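Local coordinates for light Chain (Clostridium botulinum, PDB 6BVD), which is the zinc metalloendopeptidase domain of the mosaic botulinum neurotoxin type HA, which probably cleaves a SNARE protein of nerve terminals, at residues A204-I208 and I362-L366; T240-Y245 and Q285-V290; M3-I7 and Q107-E111. All blocks are in the same frame, centred on the assembly; numbering follows the deposited sequence.

Contact 1 of 3, residues A204-I208 and I362-L366; sequences AFNDI and IKTRL
The backbones of strand 201-208 and the irregular segment 362-366 come closest at Phe-205 and Arg-365, whose CA atoms lie 5.7 Å apart, and a water links them by donating to Asn-206 O and accepting from Leu-366 N. The Phe-205 ring is the main apolar element. Its CG sits between the backbone N and the carbonyl carbon (chi1 57°), which turns one ring face over the peptide joining Thr-364 to Arg-365. Arg-365 N lies 3.6 Å above the plane, over the ring centre, while Thr-364 C is displaced toward the rim. The CE1 atom of Phe-205 reaches 3.4 Å from Thr-364 O. At the ring edge, in plane, Lys-363 CG packs 3.7 Å from Phe-205 CZ.

Strand 201-208 runs within an antiparallel sheet between strands 215-219 and 373-377, and segment 362-366 belongs to the connection that carries the chain from helix 353-360 into strand 373-377. The ring of Phe-205 packs on this connection shortly before it enters the sheet.

Beyond the ring, the Lys-363 chain runs extended until it bends at its last torsion (chi4 60°), bringing NZ to 2.9 Å from Asp-207 OD2 in a salt bridge. The ammonium approaches from the anti side, 32° out of the carboxylate plane, and Phe-218 adds a cation-pi contact. Of the Arg-365 side chain, CB packs 3.9 Å from Phe-205 CB; the extended remainder leads away to a salt bridge with Glu-353 and touches the zinc ligand His-228, and the Arg-365 side chain comes to about 6 Å from the zinc ion.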
ATOM      1  N   ALA A 204      15.369 -10.088  17.400  1.00 20.64           N
ATOM      2  CA  ALA A 204      16.384  -9.306  16.693  1.00 20.77           C
ATOM      3  C   ALA A 204      17.637 -10.157  16.491  1.00 33.45           C
ATOM      4  O   ALA A 204      17.803 -11.200  17.144  1.00 31.52           O
ATOM      5  CB  ALA A 204      16.732  -8.045  17.483  1.00 24.06           C
ATOM      6  N   PHE A 205      18.513  -9.727  15.582  1.00 27.37           N
ATOM      7  CA  PHE A 205      19.779 -10.423  15.369  1.00 25.78           C
ATOM      8  C   PHE A 205      20.927  -9.421  15.491  1.00 34.19           C
ATOM      9  O   PHE A 205      20.680  -8.222  15.464  1.00 29.25           O
ATOM     10  CB  PHE A 205      19.794 -11.106  14.002  1.00 21.47           C
ATOM     11  CG  PHE A 205      19.539 -10.164  12.842  1.00 25.71           C
ATOM     12  CD1 PHE A 205      20.599  -9.532  12.187  1.00 23.71           C
ATOM     13  CD2 PHE A 205      18.248  -9.907  12.420  1.00 25.09           C
ATOM     14  CE1 PHE A 205      20.358  -8.667  11.129  1.00 19.64           C
ATOM     15  CE2 PHE A 205      18.005  -9.022  11.367  1.00 23.87           C
ATOM     16  CZ  PHE A 205      19.062  -8.420  10.721  1.00 26.97           C
ATOM     17  N   ASN A 206      22.171  -9.898  15.576  1.00 30.54           N
ATOM     18  CA  ASN A 206      23.321  -9.004  15.723  0.66 35.77           C
ATOM     19  C   ASN A 206      24.136  -8.920  14.433  1.00 35.68           C
ATOM     20  O   ASN A 206      24.213  -9.877  13.670  1.00 30.24           O
ATOM     21  CB  ASN A 206      24.216  -9.472  16.887  0.66 34.76           C
ATOM     22  CG  ASN A 206      25.374  -8.528  17.153  0.66 36.91           C
ATOM     23  OD1 ASN A 206      26.495  -8.752  16.690  0.66 38.82           O
ATOM     24  ND2 ASN A 206      25.111  -7.468  17.907  0.66 32.65           N
ATOM     25  N   ASP A 207      24.745  -7.764  14.191  1.00 35.42           N
ATOM     26  CA  ASP A 207      25.658  -7.604  13.072  1.00 49.11           C
ATOM     27  C   ASP A 207      26.632  -6.473  13.376  1.00 58.37           C
ATOM     28  O   ASP A 207      26.296  -5.519  14.073  1.00 47.98           O
ATOM     29  CB  ASP A 207      24.936  -7.303  11.757  1.00 48.85           C
ATOM     30  CG  ASP A 207      25.897  -7.282  10.566  1.00 63.16           C
ATOM     31  OD1 ASP A 207      26.895  -8.040  10.594  1.00 70.04           O
ATOM     32  OD2 ASP A 207      25.707  -6.465   9.632  1.00 65.22           O
ATOM     33  N   ILE A 208      27.842  -6.611  12.854  1.00 74.37           N
ATOM     34  CA  ILE A 208      28.916  -5.668  13.113  1.00 84.27           C
ATOM     35  C   ILE A 208      29.120  -4.832  11.855  1.00 92.35           C
ATOM     36  O   ILE A 208      29.383  -5.381  10.790  1.00 90.78           O
ATOM     37  CB  ILE A 208      30.218  -6.417  13.497  1.00 85.35           C
ATOM     38  CG1 ILE A 208      29.993  -7.272  14.752  1.00 86.18           C
ATOM     39  CG2 ILE A 208      31.388  -5.460  13.685  1.00 87.83           C
ATOM     40  CD1 ILE A 208      30.399  -8.737  14.597  1.00 85.80           C
ATOM     41  N   ILE A 362      15.603  -6.109   2.750  1.00 24.39           N
ATOM     42  CA  ILE A 362      15.429  -6.351   4.148  1.00 18.01           C
ATOM     43  C   ILE A 362      16.735  -6.950   4.715  1.00 24.84           C
ATOM     44  O   ILE A 362      17.343  -7.803   4.096  1.00 25.50           O
ATOM     45  CB  ILE A 362      14.240  -7.344   4.401  1.00 20.35           C
ATOM     46  CG1 ILE A 362      12.892  -6.672   4.045  1.00 23.12           C
ATOM     47  CG2 ILE A 362      14.241  -7.804   5.840  1.00 17.90           C
ATOM     48  CD1 ILE A 362      11.657  -7.714   4.111  1.00 23.77           C
ATOM     49  N   LYS A 363      17.197  -6.450   5.845  1.00 21.66           N
ATOM     50  CA  LYS A 363      18.379  -7.042   6.486  1.00 20.77           C
ATOM     51  C   LYS A 363      17.949  -8.280   7.236  1.00 25.06           C
ATOM     52  O   LYS A 363      16.916  -8.265   7.896  1.00 28.55           O
ATOM     53  CB  LYS A 363      19.060  -6.060   7.447  1.00 20.97           C
ATOM     54  CG  LYS A 363      20.490  -6.519   7.855  1.00 32.03           C
ATOM     55  CD  LYS A 363      21.130  -5.568   8.884  1.00 26.98           C
ATOM     56  CE  LYS A 363      22.620  -5.872   9.138  1.00 27.75           C
ATOM     57  NZ  LYS A 363      23.502  -5.765   7.903  1.00 25.44           N
ATOM     58  N   THR A 364      18.744  -9.346   7.149  1.00 25.26           N
ATOM     59  CA  THR A 364      18.461 -10.536   7.921  1.00 21.69           C
ATOM     60  C   THR A 364      19.725 -11.066   8.571  1.00 29.54           C
ATOM     61  O   THR A 364      20.868 -10.565   8.341  1.00 23.88           O
ATOM     62  CB  THR A 364      17.770 -11.611   7.041  1.00 25.90           C
ATOM     63  OG1 THR A 364      17.076 -12.541   7.869  1.00 26.01           O
ATOM     64  CG2 THR A 364      18.744 -12.322   6.156  1.00 24.07           C
ATOM     65  N   ARG A 365      19.496 -12.045   9.426  1.00 25.23           N
ATOM     66  CA  ARG A 365      20.517 -12.704  10.215  1.00 26.22           C
ATOM     67  C   ARG A 365      21.571 -13.371   9.347  1.00 29.20           C
ATOM     68  O   ARG A 365      21.336 -13.725   8.194  1.00 27.41           O
ATOM     69  CB  ARG A 365      19.846 -13.754  11.132  1.00 22.34           C
ATOM     70  CG  ARG A 365      19.066 -14.742  10.328  1.00 25.49           C
ATOM     71  CD  ARG A 365      18.293 -15.782  11.178  1.00 28.77           C
ATOM     72  NE  ARG A 365      17.288 -16.480  10.375  1.00 25.64           N
ATOM     73  CZ  ARG A 365      16.555 -17.519  10.809  1.00 27.20           C
ATOM     74  NH1 ARG A 365      16.732 -17.994  12.042  1.00 23.42           N
ATOM     75  NH2 ARG A 365      15.641 -18.095  10.014  1.00 17.35           N
ATOM     76  N   LEU A 366      22.733 -13.620   9.937  1.00 29.29           N
ATOM     77  CA  LEU A 366      23.850 -14.197   9.208  1.00 28.92           C
ATOM     78  C   LEU A 366      23.638 -15.616   8.729  1.00 27.34           C
ATOM     79  O   LEU A 366      24.288 -16.052   7.775  1.00 37.66           O
ATOM     80  CB  LEU A 366      25.112 -14.137  10.091  1.00 34.47           C
ATOM     81  CG  LEU A 366      25.751 -12.744  10.086  1.00 42.44           C
ATOM     82  CD1 LEU A 366      26.946 -12.653  11.034  1.00 44.17           C
ATOM     83  CD2 LEU A 366      26.180 -12.373   8.673  1.00 40.47           C
TER
HETATM   84  O   HOH W   1      23.018 -12.532  12.746  1.00 27.85           O

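Contact 2 of 3, residues T240-Y245 and Q285-V290; sequences TYITEY and QLYNKV. With ACT (acetate ion), chain F.
Tyr-245 and Leu-286 both place CG anti to the carbonyl carbon (chi1 -55° and -61°), and their side chains slide past each other in opposite directions. Leu-286 CD2 ends 3.6 Å from the centroid of the Tyr-245 ring, only 6° off the normal, a CH-pi contact over the face. The same methyl lies 3.8 Å from Ile-242 CD1, whose side chain crosses that of Leu-286 at about a right angle. Gln-285 OE1 stands near the plane of the Tyr-245 ring, 3.9 Å from CE1 at its edge. At the other end of the contact the methyls Thr-240 CG2 and Val-290 CG2 touch at 3.9 Å.

Lys-289 passes the phenol of Tyr-245 with its CD, then bends at its last two torsions. Its NZ makes no direct bond to the loop but donates to two waters, each at 2.7 Å from NZ; one water donates to Thr-240 O and the other to Tyr-241 O, so a single ammonium serves two neighbouring carbonyls.

An acetate, probably from the crystallisation liquor, accepts the N-H of Ile-242 and is also hydrogen-bonded to ND1 of His-235 and of the zinc ligand His-232, its methyl over a face of Tyr-241. The loop packed here on helix 280-301 leaves helix 222-237, whose HExxH motif, with Glu-266 as third protein ligand, forms the zinc site of thermolysin-like (gluzincin) proteases.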
ATOM      1  N   THR A 240       7.787 -32.434  -0.539  1.00 22.81           N
ATOM      2  CA  THR A 240       9.244 -32.571  -0.275  1.00 26.10           C
ATOM      3  C   THR A 240       9.585 -32.243   1.173  1.00 32.01           C
ATOM      4  O   THR A 240      10.766 -32.160   1.545  1.00 28.24           O
ATOM      5  CB  THR A 240      10.098 -31.593  -1.157  1.00 19.83           C
ATOM      6  OG1 THR A 240       9.894 -30.272  -0.690  1.00 22.75           O
ATOM      7  CG2 THR A 240       9.683 -31.659  -2.650  1.00 21.46           C
ATOM      8  N   TYR A 241       8.560 -32.072   2.003  1.00 29.88           N
ATOM      9  CA  TYR A 241       8.735 -31.663   3.394  1.00 25.46           C
ATOM     10  C   TYR A 241       9.506 -32.701   4.212  1.00 25.00           C
ATOM     11  O   TYR A 241       9.230 -33.901   4.139  1.00 22.70           O
ATOM     12  CB  TYR A 241       7.365 -31.387   4.009  1.00 27.59           C
ATOM     13  CG  TYR A 241       7.281 -30.732   5.373  1.00 25.95           C
ATOM     14  CD1 TYR A 241       7.023 -29.372   5.486  1.00 27.46           C
ATOM     15  CD2 TYR A 241       7.395 -31.484   6.547  1.00 27.54           C
ATOM     16  CE1 TYR A 241       6.903 -28.763   6.719  1.00 25.26           C
ATOM     17  CE2 TYR A 241       7.274 -30.886   7.785  1.00 21.49           C
ATOM     18  CZ  TYR A 241       7.030 -29.532   7.861  1.00 28.31           C
ATOM     19  OH  TYR A 241       6.920 -28.915   9.087  1.00 35.60           O
ATOM     20  N   ILE A 242      10.505 -32.244   4.977  1.00 19.80           N
ATOM     21  CA  ILE A 242      11.207 -33.182   5.875  1.00 23.92           C
ATOM     22  C   ILE A 242      11.287 -32.718   7.331  1.00 23.99           C
ATOM     23  O   ILE A 242      11.255 -31.523   7.629  1.00 24.09           O
ATOM     24  CB  ILE A 242      12.652 -33.510   5.373  1.00 26.89           C
ATOM     25  CG1 ILE A 242      13.495 -32.234   5.150  1.00 27.81           C
ATOM     26  CG2 ILE A 242      12.588 -34.260   4.074  1.00 24.92           C
ATOM     27  CD1 ILE A 242      15.014 -32.548   4.864  1.00 20.57           C
ATOM     28  N   THR A 243      11.371 -33.699   8.244  1.00 25.92           N
ATOM     29  CA  THR A 243      11.623 -33.451   9.646  1.00 24.08           C
ATOM     30  C   THR A 243      12.974 -34.057  10.126  1.00 26.84           C
ATOM     31  O   THR A 243      13.472 -33.658  11.175  1.00 25.11           O
ATOM     32  CB  THR A 243      10.507 -34.064  10.518  1.00 29.71           C
ATOM     33  OG1 THR A 243      10.460 -35.465  10.248  1.00 21.59           O
ATOM     34  CG2 THR A 243       9.129 -33.420  10.209  1.00 26.03           C
ATOM     35  N   GLU A 244      13.532 -35.031   9.401  1.00 21.31           N
ATOM     36  CA  GLU A 244      14.749 -35.710   9.886  1.00 26.15           C
ATOM     37  C   GLU A 244      15.964 -35.192   9.127  1.00 26.07           C
ATOM     38  O   GLU A 244      16.007 -34.008   8.831  1.00 24.06           O
ATOM     39  CB  GLU A 244      14.607 -37.217   9.764  1.00 25.94           C
ATOM     40  CG  GLU A 244      13.299 -37.724  10.402  1.00 32.25           C
ATOM     41  CD  GLU A 244      13.150 -37.252  11.856  1.00 41.38           C
ATOM     42  OE1 GLU A 244      14.115 -37.412  12.620  1.00 41.68           O
ATOM     43  OE2 GLU A 244      12.076 -36.724  12.239  1.00 44.59           O
ATOM     44  N   TYR A 245      16.944 -36.036   8.801  1.00 23.08           N
ATOM     45  CA  TYR A 245      18.171 -35.499   8.143  1.00 28.81           C
ATOM     46  C   TYR A 245      18.769 -34.375   9.010  1.00 23.20           C
ATOM     47  O   TYR A 245      19.148 -33.305   8.508  1.00 22.40           O
ATOM     48  CB  TYR A 245      17.838 -34.973   6.711  1.00 28.15           C
ATOM     49  CG  TYR A 245      17.175 -36.028   5.866  1.00 27.11           C
ATOM     50  CD1 TYR A 245      17.926 -36.939   5.158  1.00 22.85           C
ATOM     51  CD2 TYR A 245      15.778 -36.140   5.812  1.00 26.59           C
ATOM     52  CE1 TYR A 245      17.332 -37.928   4.408  1.00 26.22           C
ATOM     53  CE2 TYR A 245      15.180 -37.122   5.058  1.00 24.43           C
ATOM     54  CZ  TYR A 245      15.959 -38.008   4.360  1.00 28.97           C
ATOM     55  OH  TYR A 245      15.377 -38.998   3.612  1.00 31.34           O
ATOM     56  N   GLN A 285      20.722 -37.516  -1.323  1.00 27.56           N
ATOM     57  CA  GLN A 285      19.625 -38.350  -0.809  1.00 27.72           C
ATOM     58  C   GLN A 285      18.247 -37.683  -1.016  1.00 28.19           C
ATOM     59  O   GLN A 285      17.293 -38.333  -1.499  1.00 26.57           O
ATOM     60  CB  GLN A 285      19.815 -38.637   0.672  1.00 31.19           C
ATOM     61  CG  GLN A 285      20.569 -39.888   0.987  1.00 40.78           C
ATOM     62  CD  GLN A 285      20.678 -40.094   2.486  1.00 40.37           C
ATOM     63  OE1 GLN A 285      20.826 -39.128   3.244  1.00 32.24           O
ATOM     64  NE2 GLN A 285      20.579 -41.347   2.925  1.00 36.19           N
ATOM     65  N   LEU A 286      18.133 -36.414  -0.618  1.00 23.94           N
ATOM     66  CA  LEU A 286      16.864 -35.676  -0.762  1.00 25.89           C
ATOM     67  C   LEU A 286      16.426 -35.574  -2.224  1.00 27.93           C
ATOM     68  O   LEU A 286      15.256 -35.765  -2.545  1.00 26.10           O
ATOM     69  CB  LEU A 286      16.973 -34.288  -0.145  1.00 23.66           C
ATOM     70  CG  LEU A 286      17.283 -34.311   1.360  1.00 26.49           C
ATOM     71  CD1 LEU A 286      17.461 -32.913   1.872  1.00 23.43           C
ATOM     72  CD2 LEU A 286      16.175 -35.024   2.159  1.00 26.37           C
ATOM     73  N   TYR A 287      17.368 -35.247  -3.098  1.00 27.06           N
ATOM     74  CA  TYR A 287      17.109 -35.171  -4.520  1.00 29.04           C
ATOM     75  C   TYR A 287      16.607 -36.504  -5.068  1.00 34.55           C
ATOM     76  O   TYR A 287      15.640 -36.545  -5.850  1.00 29.85           O
ATOM     77  CB  TYR A 287      18.368 -34.711  -5.252  1.00 27.79           C
ATOM     78  CG  TYR A 287      18.207 -34.455  -6.745  1.00 29.39           C
ATOM     79  CD1 TYR A 287      17.955 -33.176  -7.234  1.00 24.02           C
ATOM     80  CD2 TYR A 287      18.380 -35.495  -7.668  1.00 27.49           C
ATOM     81  CE1 TYR A 287      17.829 -32.929  -8.609  1.00 25.73           C
ATOM     82  CE2 TYR A 287      18.266 -35.264  -9.037  1.00 34.29           C
ATOM     83  CZ  TYR A 287      17.997 -33.982  -9.502  1.00 34.23           C
ATOM     84  OH  TYR A 287      17.883 -33.763 -10.860  1.00 33.85           O
ATOM     85  N   ASN A 288      17.259 -37.596  -4.681  1.00 30.63           N
ATOM     86  CA  ASN A 288      16.847 -38.905  -5.177  1.00 27.86           C
ATOM     87  C   ASN A 288      15.540 -39.394  -4.549  1.00 24.04           C
ATOM     88  O   ASN A 288      14.786 -40.138  -5.190  1.00 31.43           O
ATOM     89  CB  ASN A 288      17.959 -39.928  -4.986  1.00 32.20           C
ATOM     90  CG  ASN A 288      19.117 -39.666  -5.923  1.00 46.13           C
ATOM     91  OD1 ASN A 288      18.903 -39.305  -7.089  1.00 43.62           O
ATOM     92  ND2 ASN A 288      20.346 -39.794  -5.417  1.00 36.67           N
ATOM     93  N   LYS A 289      15.267 -38.999  -3.315  1.00 23.80           N
ATOM     94  CA  LYS A 289      13.994 -39.364  -2.690  1.00 24.19           C
ATOM     95  C   LYS A 289      12.835 -38.692  -3.442  1.00 28.91           C
ATOM     96  O   LYS A 289      11.838 -39.352  -3.776  1.00 31.74           O
ATOM     97  CB  LYS A 289      13.963 -38.961  -1.222  1.00 21.94           C
ATOM     98  CG  LYS A 289      12.621 -39.227  -0.537  1.00 30.12           C
ATOM     99  CD  LYS A 289      12.598 -38.653   0.875  1.00 37.04           C
ATOM    100  CE  LYS A 289      12.963 -37.128   0.856  1.00 38.58           C
ATOM    101  NZ  LYS A 289      11.850 -36.147   0.464  1.00 33.12           N
ATOM    102  N   VAL A 290      12.975 -37.393  -3.722  1.00 24.84           N
ATOM    103  CA  VAL A 290      11.895 -36.653  -4.399  1.00 27.96           C
ATOM    104  C   VAL A 290      11.673 -37.211  -5.799  1.00 24.93           C
ATOM    105  O   VAL A 290      10.527 -37.360  -6.235  1.00 27.36           O
ATOM    106  CB  VAL A 290      12.155 -35.110  -4.487  1.00 27.69           C
ATOM    107  CG1 VAL A 290      11.007 -34.396  -5.270  1.00 20.19           C
ATOM    108  CG2 VAL A 290      12.301 -34.497  -3.097  1.00 17.73           C
TER
HETATM  109  C   ACT F 504      10.694 -28.345   5.202  1.00 30.35           C
HETATM  110  O   ACT F 504      10.879 -29.354   4.486  1.00 30.69           O
HETATM  111  OXT ACT F 504      10.703 -27.204   4.690  1.00 26.97           O
HETATM  112  CH3 ACT F 504      10.458 -28.504   6.682  1.00 29.27           C
HETATM  113  O   HOH W   2      12.991 -33.677   0.501  1.00 28.82           O
HETATM  114  O   HOH W   3      10.120 -36.068   2.545  1.00 24.92           O

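Contact 3 of 3, residues M3-I7 and Q107-E111; sequences MPVVI and QILLE
Glu-111 reaches from helix 104-115 across to the N-terminal segment 3-7, its chain extended beyond CG. CB stands 4.6 Å from Val-5 CG1, and CG comes closer, at 4.0 Å from the same methyl, while also approaching the carbonyl of Met-3. CD continues past that carbonyl. At the tip, OE2 lies 3.3 Å from Pro-4 CA and 2.9 Å from Met-3 O. The last pair joins two acceptors and is not a hydrogen bond; since Met-3 is poorly ordered its closeness is doubtful. Pro-4 N, lacking a hydrogen, offers OE2 nothing either.

The polar link between the backbones runs instead through a water, which accepts from Val-5 N at 2.8 Å and donates to Gln-107 O. That oxygen also receives the helical bond from Glu-111 N, so it serves two donors. Gln-107 lies side by side with Pro-4, pointing the same way, and sends its NE2 to Asn-101 O; the side chain of Asn-101 in turn holds Val-5 O, joining helix and N-terminal segment from a second direction.

Apolar contacts complete the join: Val-5 CG2 lies 4.2 Å from Leu-110 CB, and Ile-7 CD1 lies 4.2 Å from Leu-110 CD1, both side chains crossing that of Leu-110 at about a right angle. Leu-110 and Ile-7 both rest on Phe-97 of helix 83-100, while Leu-109 and Leu-110 touch the zinc-binding helix 222-237, so helix 104-115 meets both of these helices as well as the segment leading toward strand 21-24.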
ATOM      1  N   MET A   3      -1.799 -12.109 -13.327  1.00 75.14           N
ATOM      2  CA  MET A   3      -0.902 -13.200 -12.972  1.00 72.39           C
ATOM      3  C   MET A   3      -0.432 -13.077 -11.518  1.00 63.75           C
ATOM      4  O   MET A   3      -0.394 -14.084 -10.803  1.00 60.91           O
ATOM      5  CB  MET A   3       0.278 -13.248 -13.942  1.00 78.00           C
ATOM      6  CG  MET A   3      -0.155 -13.016 -15.390  1.00 81.66           C
ATOM      7  SD  MET A   3       1.161 -13.191 -16.607  1.00155.63           S
ATOM      8  CE  MET A   3       2.407 -12.097 -15.929  1.00105.49           C
ATOM      9  N   PRO A   4      -0.085 -11.849 -11.058  1.00 57.00           N
ATOM     10  CA  PRO A   4       0.075 -11.762  -9.599  1.00 42.67           C
ATOM     11  C   PRO A   4      -1.281 -11.980  -8.923  1.00 38.79           C
ATOM     12  O   PRO A   4      -2.333 -11.667  -9.501  1.00 29.32           O
ATOM     13  CB  PRO A   4       0.599 -10.340  -9.366  1.00 40.78           C
ATOM     14  CG  PRO A   4       1.167  -9.911 -10.696  1.00 40.19           C
ATOM     15  CD  PRO A   4       0.313 -10.593 -11.729  1.00 47.99           C
ATOM     16  N   VAL A   5      -1.268 -12.558  -7.731  1.00 30.11           N
ATOM     17  CA  VAL A   5      -2.520 -12.879  -7.071  1.00 30.59           C
ATOM     18  C   VAL A   5      -3.194 -11.626  -6.501  1.00 32.14           C
ATOM     19  O   VAL A   5      -2.585 -10.557  -6.348  1.00 23.80           O
ATOM     20  CB  VAL A   5      -2.307 -13.917  -5.961  1.00 31.17           C
ATOM     21  CG1 VAL A   5      -1.359 -14.985  -6.445  1.00 28.92           C
ATOM     22  CG2 VAL A   5      -1.770 -13.272  -4.694  1.00 29.85           C
ATOM     23  N   VAL A   6      -4.472 -11.785  -6.197  1.00 29.16           N
ATOM     24  CA  VAL A   6      -5.273 -10.774  -5.544  1.00 26.63           C
ATOM     25  C   VAL A   6      -5.303 -10.979  -4.023  1.00 25.74           C
ATOM     26  O   VAL A   6      -5.601 -12.080  -3.532  1.00 25.00           O
ATOM     27  CB  VAL A   6      -6.717 -10.816  -6.101  1.00 31.98           C
ATOM     28  CG1 VAL A   6      -7.635  -9.898  -5.309  1.00 29.49           C
ATOM     29  CG2 VAL A   6      -6.709 -10.482  -7.600  1.00 32.65           C
ATOM     30  N   ILE A   7      -4.965  -9.933  -3.269  1.00 26.52           N
ATOM     31  CA  ILE A   7      -5.055  -9.983  -1.817  1.00 28.19           C
ATOM     32  C   ILE A   7      -6.397  -9.391  -1.385  1.00 24.14           C
ATOM     33  O   ILE A   7      -6.701  -8.255  -1.731  1.00 24.65           O
ATOM     34  CB  ILE A   7      -3.868  -9.221  -1.162  1.00 25.68           C
ATOM     35  CG1 ILE A   7      -2.518  -9.817  -1.620  1.00 27.62           C
ATOM     36  CG2 ILE A   7      -4.005  -9.247   0.329  1.00 19.49           C
ATOM     37  CD1 ILE A   7      -2.369 -11.342  -1.345  1.00 22.84           C
ATOM     38  N   GLN A 107       5.858 -12.010  -5.420  1.00 24.52           N
ATOM     39  CA  GLN A 107       4.675 -12.311  -6.233  1.00 25.52           C
ATOM     40  C   GLN A 107       4.749 -13.737  -6.744  1.00 24.27           C
ATOM     41  O   GLN A 107       3.755 -14.478  -6.742  1.00 25.40           O
ATOM     42  CB  GLN A 107       4.564 -11.318  -7.406  1.00 26.51           C
ATOM     43  CG  GLN A 107       4.185  -9.918  -6.976  1.00 22.92           C
ATOM     44  CD  GLN A 107       4.412  -8.866  -8.066  1.00 29.37           C
ATOM     45  OE1 GLN A 107       4.753  -9.187  -9.205  1.00 27.25           O
ATOM     46  NE2 GLN A 107       4.223  -7.609  -7.708  1.00 23.56           N
ATOM     47  N   ILE A 108       5.947 -14.141  -7.152  1.00 24.36           N
ATOM     48  CA  ILE A 108       6.176 -15.474  -7.678  1.00 22.11           C
ATOM     49  C   ILE A 108       5.951 -16.500  -6.537  1.00 28.63           C
ATOM     50  O   ILE A 108       5.321 -17.551  -6.744  1.00 26.87           O
ATOM     51  CB  ILE A 108       7.610 -15.627  -8.272  1.00 36.87           C
ATOM     52  CG1 ILE A 108       7.888 -14.609  -9.377  1.00 38.68           C
ATOM     53  CG2 ILE A 108       7.792 -17.006  -8.848  1.00 29.95           C
ATOM     54  CD1 ILE A 108       7.016 -14.754 -10.563  1.00 38.53           C
ATOM     55  N   LEU A 109       6.453 -16.203  -5.334  1.00 23.23           N
ATOM     56  CA  LEU A 109       6.179 -17.078  -4.164  1.00 22.48           C
ATOM     57  C   LEU A 109       4.656 -17.282  -3.907  1.00 23.00           C
ATOM     58  O   LEU A 109       4.177 -18.416  -3.743  1.00 22.45           O
ATOM     59  CB  LEU A 109       6.811 -16.495  -2.909  1.00 19.85           C
ATOM     60  CG  LEU A 109       6.481 -17.235  -1.602  1.00 21.58           C
ATOM     61  CD1 LEU A 109       6.950 -18.688  -1.660  1.00 29.49           C
ATOM     62  CD2 LEU A 109       7.184 -16.525  -0.456  1.00 21.04           C
ATOM     63  N   LEU A 110       3.901 -16.188  -3.895  1.00 22.85           N
ATOM     64  CA  LEU A 110       2.460 -16.304  -3.640  1.00 22.18           C
ATOM     65  C   LEU A 110       1.704 -17.059  -4.744  1.00 23.56           C
ATOM     66  O   LEU A 110       0.740 -17.812  -4.422  1.00 19.39           O
ATOM     67  CB  LEU A 110       1.843 -14.935  -3.423  1.00 22.98           C
ATOM     68  CG  LEU A 110       2.291 -14.209  -2.147  1.00 26.11           C
ATOM     69  CD1 LEU A 110       1.487 -12.884  -1.951  1.00 14.82           C
ATOM     70  CD2 LEU A 110       2.166 -15.104  -0.924  1.00 18.49           C
ATOM     71  N   GLU A 111       2.135 -16.904  -6.010  1.00 20.99           N
ATOM     72  CA  GLU A 111       1.560 -17.684  -7.141  1.00 28.18           C
ATOM     73  C   GLU A 111       1.797 -19.197  -6.963  1.00 30.76           C
ATOM     74  O   GLU A 111       0.923 -20.034  -7.272  1.00 23.18           O
ATOM     75  CB  GLU A 111       2.144 -17.228  -8.495  1.00 31.79           C
ATOM     76  CG  GLU A 111       1.685 -15.854  -8.957  1.00 39.53           C
ATOM     77  CD  GLU A 111       2.602 -15.214 -10.007  1.00 56.50           C
ATOM     78  OE1 GLU A 111       3.451 -15.921 -10.602  1.00 60.82           O
ATOM     79  OE2 GLU A 111       2.475 -13.986 -10.236  1.00 56.06           O
TER
HETATM   80  O   HOH W   4       1.314 -12.823  -6.612  1.00 25.34           O

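Overall arrangement
Along the chain contact 3 closes first, by residue 111, and contact 1 then opens at strand 201-208 and spans contact 2 before closing at 362-366. Their centres stand about 27 to 29 Å apart and none touches another. What they share is the zinc-binding helix 222-237: Leu-110 of contact 3 touches it, contact 1 reaches His-228 through Arg-365, and contact 2 uses the loop that follows its end. The side chains of Arg-365 and Ile-242 lie about 6 and 10 Å from the zinc ion, so contacts 1 and 2 both come near the metal site, whereas contact 3 joins the N-terminal segment to helix 104-115, nearer the centre of the chain.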